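Local coordinates for E2A dna-binding protein (Human adenovirus 5, PDB 2WB0) that binds single-stranded DNA and, by forming multimers, unwinds the template without ATP during elongation of viral strand-displacement replication, at residues Leu217-Asn226 and Leu272-Pro280; Ala232-Pro240 and Phe329-Val340. All coordinates share one frame; numbering follows the deposited sequence.

Overall arrangement
Interaction 1 and interaction 2 are neighbours, their centres about 12 Å apart, and their segments alternate along the chain: 217-226, 232-240, 272-280, 329-340. Interaction 1 is buried near the middle of the molecule, where strand 216-220 of one antiparallel sheet faces strand 271-276 of another and both run on into a zinc site. Interaction 2 lies further out: the loop between strands 216-220 and 242-246 meets the chain that follows helix 300-315. The two are joined directly, since Arg237 of interaction 2 probably hydrogen-bonds through NH1 to the carbonyl O of Cys278 in interaction 1. This bond ties loop 232-240 to the chain beside the four-cysteine zinc site, and segment 329-340 packs against that loop.

Interaction 1: Leu217-Asn226 and Leu272-Pro280; sequences LLMPLRCECN and LIVFQCCNP. With ZN (zinc ion), chain C.
Strand 217-220 and strand 272-276 run side by side in nearly the same direction, 23° apart with their axes 8.3 Å from each other at closest approach, so that side chains fill the gap. Phe275 is the central side chain of the packing between them. Pro220 lays CD over the centre of one face of the ring in a CH-pi contact, 3.3 Å from the centroid, while CG2 of Ile273 covers the opposite face nearer the rim. A compact, rigid proline ring suits this place, because its CD can sit close over the aromatic face. Leu217 sends CD2 to the ring edge, 3.8 Å from Phe275 CZ, and, with CG anti to the backbone N (chi1 168°), the side chain points across the gap and meets that of Ile273 tip to tip. Met219 adds CB beside CZ.

Beyond the strands the chains converge on a zinc ion held by the SG atoms of Cys223, Cys225 and Cys277, with Cys294 completing the four-cysteine site of this zinc-binding domain, where one metal clamps chains leaving two sheets. Cys223 SG lies 2.4 Å from the metal and also accepts a nearly straight bond from Cys278 N at 3.4 Å (176°). Within 272-280, Asn279 N donates a somewhat less straight bond to Cys277 SG. Such N-H donors probably temper the negative charge of the thiolates. Asn226 braces the loop: its OD1 takes the N-H of Cys223 at 3.0 Å, in the carbonyl plane, and its amide packs against SG of Cys278.

Strand 216-220 pairs with strand 95-99, whereas strand 271-276 is the middle strand of another sheet, between 242-246 and 297-299. Helix 189-206 packs on Leu217 and Ile273, and Leu242 of strand 242-246 touches both of these residues.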
# COMPACT_ATOMS: atom_id res chain seq x y z
N LEU A 217 3.18 7.82 5.89
CA LEU A 217 2.82 7.26 4.60
C LEU A 217 1.59 6.35 4.84
O LEU A 217 1.64 5.42 5.64
CB LEU A 217 3.99 6.43 4.01
CG LEU A 217 3.67 5.53 2.79
CD1 LEU A 217 3.18 6.39 1.53
CD2 LEU A 217 4.89 4.59 2.40
N LEU A 218 0.52 6.59 4.09
CA LEU A 218 -0.59 5.69 4.10
C LEU A 218 -0.19 4.54 3.21
O LEU A 218 0.08 4.74 2.01
CB LEU A 218 -1.75 6.37 3.42
CG LEU A 218 -3.18 5.87 3.42
CD1 LEU A 218 -4.01 6.14 2.23
CD2 LEU A 218 -3.68 4.74 4.36
N MET A 219 -0.17 3.36 3.79
CA MET A 219 0.30 2.13 3.09
C MET A 219 -0.61 0.98 3.37
O MET A 219 -1.18 0.86 4.47
CB MET A 219 1.74 1.81 3.52
CG MET A 219 1.91 1.42 5.06
SD MET A 219 3.65 1.13 5.46
CE MET A 219 3.40 -0.19 6.60
N PRO A 220 -0.72 0.04 2.42
CA PRO A 220 -1.49 -1.15 2.73
C PRO A 220 -0.69 -2.18 3.54
O PRO A 220 0.52 -2.34 3.29
CB PRO A 220 -1.84 -1.72 1.33
CG PRO A 220 -0.58 -1.32 0.50
CD PRO A 220 -0.13 0.03 1.05
N LEU A 221 -1.40 -2.87 4.46
CA LEU A 221 -0.88 -4.00 5.20
C LEU A 221 -1.34 -5.29 4.58
O LEU A 221 -0.75 -6.36 4.89
CB LEU A 221 -1.33 -3.96 6.65
CG LEU A 221 -0.70 -2.88 7.50
CD1 LEU A 221 -1.14 -3.22 8.91
CD2 LEU A 221 0.81 -2.89 7.42
N ARG A 222 -2.33 -5.21 3.66
CA ARG A 222 -2.87 -6.45 3.09
C ARG A 222 -3.05 -6.36 1.61
O ARG A 222 -3.56 -5.35 1.09
CB ARG A 222 -4.27 -6.75 3.68
CG ARG A 222 -4.26 -6.65 5.22
CD ARG A 222 -5.56 -7.16 5.87
NE ARG A 222 -6.82 -6.51 5.48
CZ ARG A 222 -7.62 -5.84 6.30
NH1 ARG A 222 -7.27 -5.55 7.58
NH2 ARG A 222 -8.78 -5.37 5.79
N CYS A 223 -2.62 -7.40 0.92
CA CYS A 223 -2.91 -7.54 -0.49
C CYS A 223 -4.05 -8.60 -0.52
O CYS A 223 -4.72 -8.79 0.47
CB CYS A 223 -1.69 -7.92 -1.30
SG CYS A 223 -1.02 -9.56 -0.83
N GLU A 224 -4.30 -9.27 -1.64
CA GLU A 224 -5.35 -10.31 -1.69
C GLU A 224 -4.94 -11.50 -0.87
O GLU A 224 -5.79 -12.13 -0.22
CB GLU A 224 -5.51 -10.78 -3.13
CG GLU A 224 -5.99 -9.64 -4.01
CD GLU A 224 -6.25 -10.04 -5.50
OE1 GLU A 224 -6.58 -11.24 -5.77
OE2 GLU A 224 -6.08 -9.12 -6.39
N CYS A 225 -3.62 -11.78 -0.86
CA CYS A 225 -3.13 -12.98 -0.20
C CYS A 225 -3.40 -13.04 1.30
O CYS A 225 -3.63 -14.14 1.81
CB CYS A 225 -1.61 -13.19 -0.46
SG CYS A 225 -1.15 -13.08 -2.23
N ASN A 226 -3.29 -11.91 2.02
CA ASN A 226 -3.63 -11.91 3.42
C ASN A 226 -4.78 -10.97 3.73
O ASN A 226 -4.78 -10.33 4.79
CB ASN A 226 -2.40 -11.53 4.29
CG ASN A 226 -1.77 -10.19 3.88
OD1 ASN A 226 -2.08 -9.62 2.84
ND2 ASN A 226 -0.83 -9.74 4.67
N LEU A 272 7.60 7.32 -7.99
CA LEU A 272 6.49 6.99 -7.12
C LEU A 272 6.79 5.75 -6.28
O LEU A 272 7.40 4.81 -6.77
CB LEU A 272 5.25 6.66 -7.97
CG LEU A 272 4.32 7.82 -8.34
CD1 LEU A 272 4.79 9.27 -8.15
CD2 LEU A 272 3.19 7.56 -9.28
N ILE A 273 6.30 5.75 -5.05
CA ILE A 273 6.28 4.51 -4.25
C ILE A 273 5.12 3.69 -4.84
O ILE A 273 4.00 4.20 -5.00
CB ILE A 273 5.92 4.84 -2.76
CG1 ILE A 273 7.06 5.62 -2.10
CG2 ILE A 273 5.42 3.51 -1.99
CD1 ILE A 273 6.78 6.14 -0.65
N VAL A 274 5.37 2.42 -5.13
CA VAL A 274 4.34 1.59 -5.62
C VAL A 274 4.20 0.33 -4.74
O VAL A 274 5.20 -0.35 -4.48
CB VAL A 274 4.65 1.13 -7.07
CG1 VAL A 274 3.59 0.17 -7.56
CG2 VAL A 274 4.79 2.34 -8.03
N PHE A 275 2.97 -0.00 -4.31
CA PHE A 275 2.68 -1.12 -3.48
C PHE A 275 2.18 -2.27 -4.36
O PHE A 275 1.26 -2.05 -5.16
CB PHE A 275 1.57 -0.77 -2.45
CG PHE A 275 1.94 0.39 -1.53
CD1 PHE A 275 2.99 0.27 -0.60
CD2 PHE A 275 1.24 1.58 -1.63
CE1 PHE A 275 3.34 1.35 0.22
CE2 PHE A 275 1.59 2.68 -0.82
CZ PHE A 275 2.62 2.54 0.12
N GLN A 276 2.72 -3.48 -4.15
CA GLN A 276 2.30 -4.67 -4.90
C GLN A 276 2.00 -5.75 -3.92
O GLN A 276 1.97 -5.51 -2.69
CB GLN A 276 3.38 -5.13 -5.95
CG GLN A 276 3.49 -4.09 -7.06
CD GLN A 276 4.71 -4.22 -7.93
OE1 GLN A 276 4.65 -4.81 -9.04
NE2 GLN A 276 5.82 -3.70 -7.46
N CYS A 277 1.84 -6.96 -4.46
CA CYS A 277 1.59 -8.17 -3.62
C CYS A 277 2.65 -8.28 -2.51
O CYS A 277 3.76 -7.80 -2.68
CB CYS A 277 1.74 -9.42 -4.49
SG CYS A 277 1.40 -10.95 -3.60
N CYS A 278 2.32 -8.90 -1.36
CA CYS A 278 3.39 -9.26 -0.39
C CYS A 278 4.60 -9.91 -1.09
O CYS A 278 5.75 -9.59 -0.78
CB CYS A 278 2.89 -10.25 0.66
SG CYS A 278 1.66 -9.54 1.77
N ASN A 279 4.31 -10.82 -2.03
CA ASN A 279 5.39 -11.56 -2.71
C ASN A 279 5.10 -11.63 -4.20
O ASN A 279 4.67 -12.65 -4.72
CB ASN A 279 5.50 -12.95 -2.15
CG ASN A 279 5.72 -12.93 -0.66
OD1 ASN A 279 4.77 -13.07 0.14
ND2 ASN A 279 6.96 -12.72 -0.27
N PRO A 280 5.39 -10.55 -4.88
CA PRO A 280 5.06 -10.55 -6.30
C PRO A 280 5.97 -11.51 -7.07
O PRO A 280 7.10 -11.73 -6.67
CB PRO A 280 5.29 -9.10 -6.76
CG PRO A 280 5.61 -8.28 -5.48
CD PRO A 280 5.98 -9.28 -4.38
ZN ZN C . -0.73 -10.84 -2.80

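Interaction 2: Ala232-Pro240 and Phe329-Val340; sequences APFLGRQLP and FKWSTKHQYRNV
Gly236 O is gripped from opposite faces of its carbonyl plane by Arg338 N at 2.9 Å and by Gln238 NE2 at 2.9 Å. The first of these bonds, together with Gly236 N to Arg338 O at 2.7 Å, makes an isolated antiparallel beta bridge, a hydrogen-bonded pair joining the loop before strand 242-246 to the chain beyond helix 300-315, which has a short 3-10 turn at 333-335. Glycine suits the bridge, since a side chain at its backbone angles would collide with the preceding carbonyl; its CA lies over the ring face of Tyr337 in a CH-pi contact, and Phe177 stacks on that tyrosine.

Gln238 bends at chi2 (-62°), folding its amide back toward its own loop, where NE2 also reaches Phe234 O from above the carbonyl plane. Arg338 NH1 gives the same oxygen a weak bond at its guanidinium edge, and CD1 of Leu235 lies over one face of that group. The planes of the Gln238 amide and the Arg338 guanidinium are 88° apart, CD of Arg338 passing close to the amide.

Farther along, Leu239 packs CD1 and CD2 against His335, whose ring has Phe329 CE1 over one face and Lys334 CG over the other. Three waters tie Gln238 to Lys334 and His335. One of them lies in the plane of the imidazole, 2.7 Å from His335 ND1, and donates to Gln238 O.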
# COMPACT_ATOMS: atom_id res chain seq x y z
N ALA A 232 -4.47 -18.87 4.98
CA ALA A 232 -3.44 -19.88 5.19
C ALA A 232 -2.11 -19.10 5.30
O ALA A 232 -1.88 -18.21 4.49
CB ALA A 232 -3.39 -20.86 4.02
N PRO A 233 -1.25 -19.44 6.29
CA PRO A 233 0.09 -18.85 6.44
C PRO A 233 0.86 -19.01 5.15
O PRO A 233 0.70 -20.02 4.46
CB PRO A 233 0.77 -19.75 7.49
CG PRO A 233 -0.37 -20.36 8.27
CD PRO A 233 -1.53 -20.45 7.35
N PHE A 234 1.70 -18.03 4.82
CA PHE A 234 2.58 -18.16 3.67
C PHE A 234 3.95 -17.60 4.02
O PHE A 234 4.12 -16.84 4.98
CB PHE A 234 2.01 -17.46 2.42
CG PHE A 234 1.58 -16.01 2.65
CD1 PHE A 234 2.52 -14.97 2.58
CD2 PHE A 234 0.24 -15.69 2.86
CE1 PHE A 234 2.16 -13.60 2.79
CE2 PHE A 234 -0.15 -14.31 3.08
CZ PHE A 234 0.82 -13.26 2.99
N LEU A 235 4.95 -17.98 3.24
CA LEU A 235 6.31 -17.62 3.61
C LEU A 235 6.69 -16.32 2.93
O LEU A 235 5.94 -15.80 2.10
CB LEU A 235 7.23 -18.75 3.15
CG LEU A 235 7.63 -19.92 4.06
CD1 LEU A 235 7.07 -19.89 5.48
CD2 LEU A 235 7.32 -21.16 3.37
N GLY A 236 7.86 -15.78 3.24
CA GLY A 236 8.32 -14.52 2.59
C GLY A 236 7.76 -13.29 3.27
O GLY A 236 7.49 -13.27 4.50
N ARG A 237 7.55 -12.25 2.47
CA ARG A 237 7.23 -10.94 3.06
C ARG A 237 5.76 -10.98 3.51
O ARG A 237 4.99 -11.66 2.87
CB ARG A 237 7.44 -9.88 1.98
CG ARG A 237 7.12 -8.42 2.43
CD ARG A 237 7.36 -7.43 1.26
NE ARG A 237 8.75 -7.44 0.80
CZ ARG A 237 9.29 -8.12 -0.24
NH1 ARG A 237 8.59 -8.93 -1.04
NH2 ARG A 237 10.61 -7.97 -0.48
N GLN A 238 5.41 -10.28 4.59
CA GLN A 238 4.08 -10.36 5.24
C GLN A 238 3.25 -9.09 5.09
O GLN A 238 2.19 -8.93 5.71
CB GLN A 238 4.29 -10.67 6.72
CG GLN A 238 5.03 -12.04 6.90
CD GLN A 238 4.26 -13.18 6.35
OE1 GLN A 238 3.14 -13.42 6.79
NE2 GLN A 238 4.82 -13.89 5.38
N LEU A 239 3.70 -8.17 4.25
CA LEU A 239 2.91 -7.02 3.88
C LEU A 239 3.24 -6.66 2.46
O LEU A 239 4.28 -7.03 1.94
CB LEU A 239 3.24 -5.74 4.75
CG LEU A 239 3.34 -5.96 6.26
CD1 LEU A 239 4.42 -5.09 6.97
CD2 LEU A 239 1.91 -5.66 6.81
N PRO A 240 2.37 -5.91 1.81
CA PRO A 240 2.61 -5.54 0.40
C PRO A 240 4.01 -4.96 0.14
O PRO A 240 4.49 -4.06 0.91
CB PRO A 240 1.51 -4.47 0.15
CG PRO A 240 0.31 -5.14 0.88
CD PRO A 240 0.99 -5.63 2.21
N PHE A 329 1.24 2.62 12.11
CA PHE A 329 2.05 1.43 12.02
C PHE A 329 3.03 1.34 13.18
O PHE A 329 3.68 2.33 13.55
CB PHE A 329 2.88 1.42 10.72
CG PHE A 329 3.71 0.18 10.56
CD1 PHE A 329 3.09 -1.01 10.19
CD2 PHE A 329 5.10 0.18 10.76
CE1 PHE A 329 3.83 -2.17 10.03
CE2 PHE A 329 5.83 -0.95 10.61
CZ PHE A 329 5.20 -2.16 10.18
N LYS A 330 3.13 0.16 13.74
CA LYS A 330 4.13 -0.14 14.80
C LYS A 330 4.81 -1.42 14.42
O LYS A 330 4.10 -2.39 14.08
CB LYS A 330 3.37 -0.41 16.14
CG LYS A 330 2.52 0.77 16.62
CD LYS A 330 1.28 0.30 17.53
CE LYS A 330 1.44 0.68 19.00
NZ LYS A 330 0.13 0.64 19.76
N TRP A 331 6.14 -1.50 14.53
CA TRP A 331 6.82 -2.73 14.13
C TRP A 331 6.42 -3.82 15.12
O TRP A 331 6.36 -3.55 16.32
CB TRP A 331 8.37 -2.59 14.13
CG TRP A 331 8.95 -3.94 13.84
CD1 TRP A 331 9.59 -4.81 14.70
CD2 TRP A 331 8.87 -4.61 12.58
NE1 TRP A 331 9.87 -6.00 14.04
CE2 TRP A 331 9.44 -5.88 12.73
CE3 TRP A 331 8.30 -4.26 11.33
CZ2 TRP A 331 9.49 -6.80 11.68
CZ3 TRP A 331 8.38 -5.20 10.26
CH2 TRP A 331 8.95 -6.45 10.48
N SER A 332 6.15 -5.03 14.65
CA SER A 332 5.97 -6.14 15.56
C SER A 332 6.28 -7.39 14.79
O SER A 332 6.42 -7.35 13.57
CB SER A 332 4.53 -6.19 16.11
OG SER A 332 3.62 -6.65 15.16
N THR A 333 6.36 -8.51 15.48
CA THR A 333 6.86 -9.70 14.87
C THR A 333 5.87 -10.27 13.88
O THR A 333 6.28 -10.99 12.99
CB THR A 333 7.32 -10.77 15.92
OG1 THR A 333 6.19 -11.14 16.66
CG2 THR A 333 8.29 -10.18 16.85
N LYS A 334 4.58 -9.91 13.98
CA LYS A 334 3.66 -10.38 12.96
C LYS A 334 4.06 -9.91 11.56
O LYS A 334 3.67 -10.55 10.59
CB LYS A 334 2.17 -10.05 13.21
CG LYS A 334 1.84 -8.59 13.41
CD LYS A 334 0.33 -8.28 13.21
CE LYS A 334 -0.11 -6.99 14.02
NZ LYS A 334 -1.61 -6.70 14.07
N HIS A 335 4.80 -8.80 11.44
CA HIS A 335 5.14 -8.34 10.10
C HIS A 335 6.51 -8.87 9.67
O HIS A 335 6.99 -8.60 8.56
CB HIS A 335 5.19 -6.79 10.01
CG HIS A 335 3.92 -6.12 10.49
ND1 HIS A 335 2.70 -6.36 9.92
CD2 HIS A 335 3.71 -5.26 11.51
CE1 HIS A 335 1.78 -5.64 10.54
NE2 HIS A 335 2.38 -4.95 11.50
N GLN A 336 7.16 -9.60 10.56
CA GLN A 336 8.47 -10.16 10.22
C GLN A 336 8.48 -11.09 9.02
O GLN A 336 7.56 -11.90 8.85
CB GLN A 336 8.97 -10.94 11.44
CG GLN A 336 10.40 -11.20 11.46
CD GLN A 336 10.82 -11.56 12.87
OE1 GLN A 336 11.44 -10.77 13.60
NE2 GLN A 336 10.44 -12.74 13.27
N TYR A 337 9.50 -10.97 8.17
CA TYR A 337 9.64 -11.78 6.99
C TYR A 337 9.74 -13.23 7.47
O TYR A 337 10.36 -13.49 8.51
CB TYR A 337 10.95 -11.42 6.30
CG TYR A 337 11.13 -12.04 4.98
CD1 TYR A 337 11.77 -13.28 4.84
CD2 TYR A 337 10.75 -11.36 3.82
CE1 TYR A 337 11.94 -13.85 3.57
CE2 TYR A 337 10.96 -11.90 2.56
CZ TYR A 337 11.53 -13.16 2.45
OH TYR A 337 11.73 -13.66 1.22
N ARG A 338 9.09 -14.13 6.72
CA ARG A 338 9.15 -15.55 7.03
C ARG A 338 10.09 -16.24 6.13
O ARG A 338 9.76 -16.64 4.99
CB ARG A 338 7.76 -16.22 7.03
CG ARG A 338 6.84 -15.55 8.10
CD ARG A 338 5.45 -16.25 8.20
NE ARG A 338 5.61 -17.64 8.75
CZ ARG A 338 5.15 -18.75 8.19
NH1 ARG A 338 4.45 -18.74 7.04
NH2 ARG A 338 5.41 -19.90 8.77
N ASN A 339 11.26 -16.48 6.69
CA ASN A 339 12.35 -16.93 5.87
C ASN A 339 12.40 -18.46 5.90
O ASN A 339 12.12 -19.05 6.92
CB ASN A 339 13.69 -16.40 6.44
CG ASN A 339 14.81 -16.72 5.51
OD1 ASN A 339 14.68 -16.51 4.29
ND2 ASN A 339 15.87 -17.33 6.03
N VAL A 340 12.78 -19.08 4.80
CA VAL A 340 13.17 -20.47 4.89
C VAL A 340 14.57 -20.56 4.24
O VAL A 340 14.77 -20.02 3.20
CB VAL A 340 12.03 -21.47 4.40
CG1 VAL A 340 11.54 -21.12 3.01
CG2 VAL A 340 12.54 -22.96 4.51
O HOH W 1 7.57 -8.79 5.96
O HOH W 2 1.78 -8.33 8.30
O HOH W 3 1.40 -11.96 9.09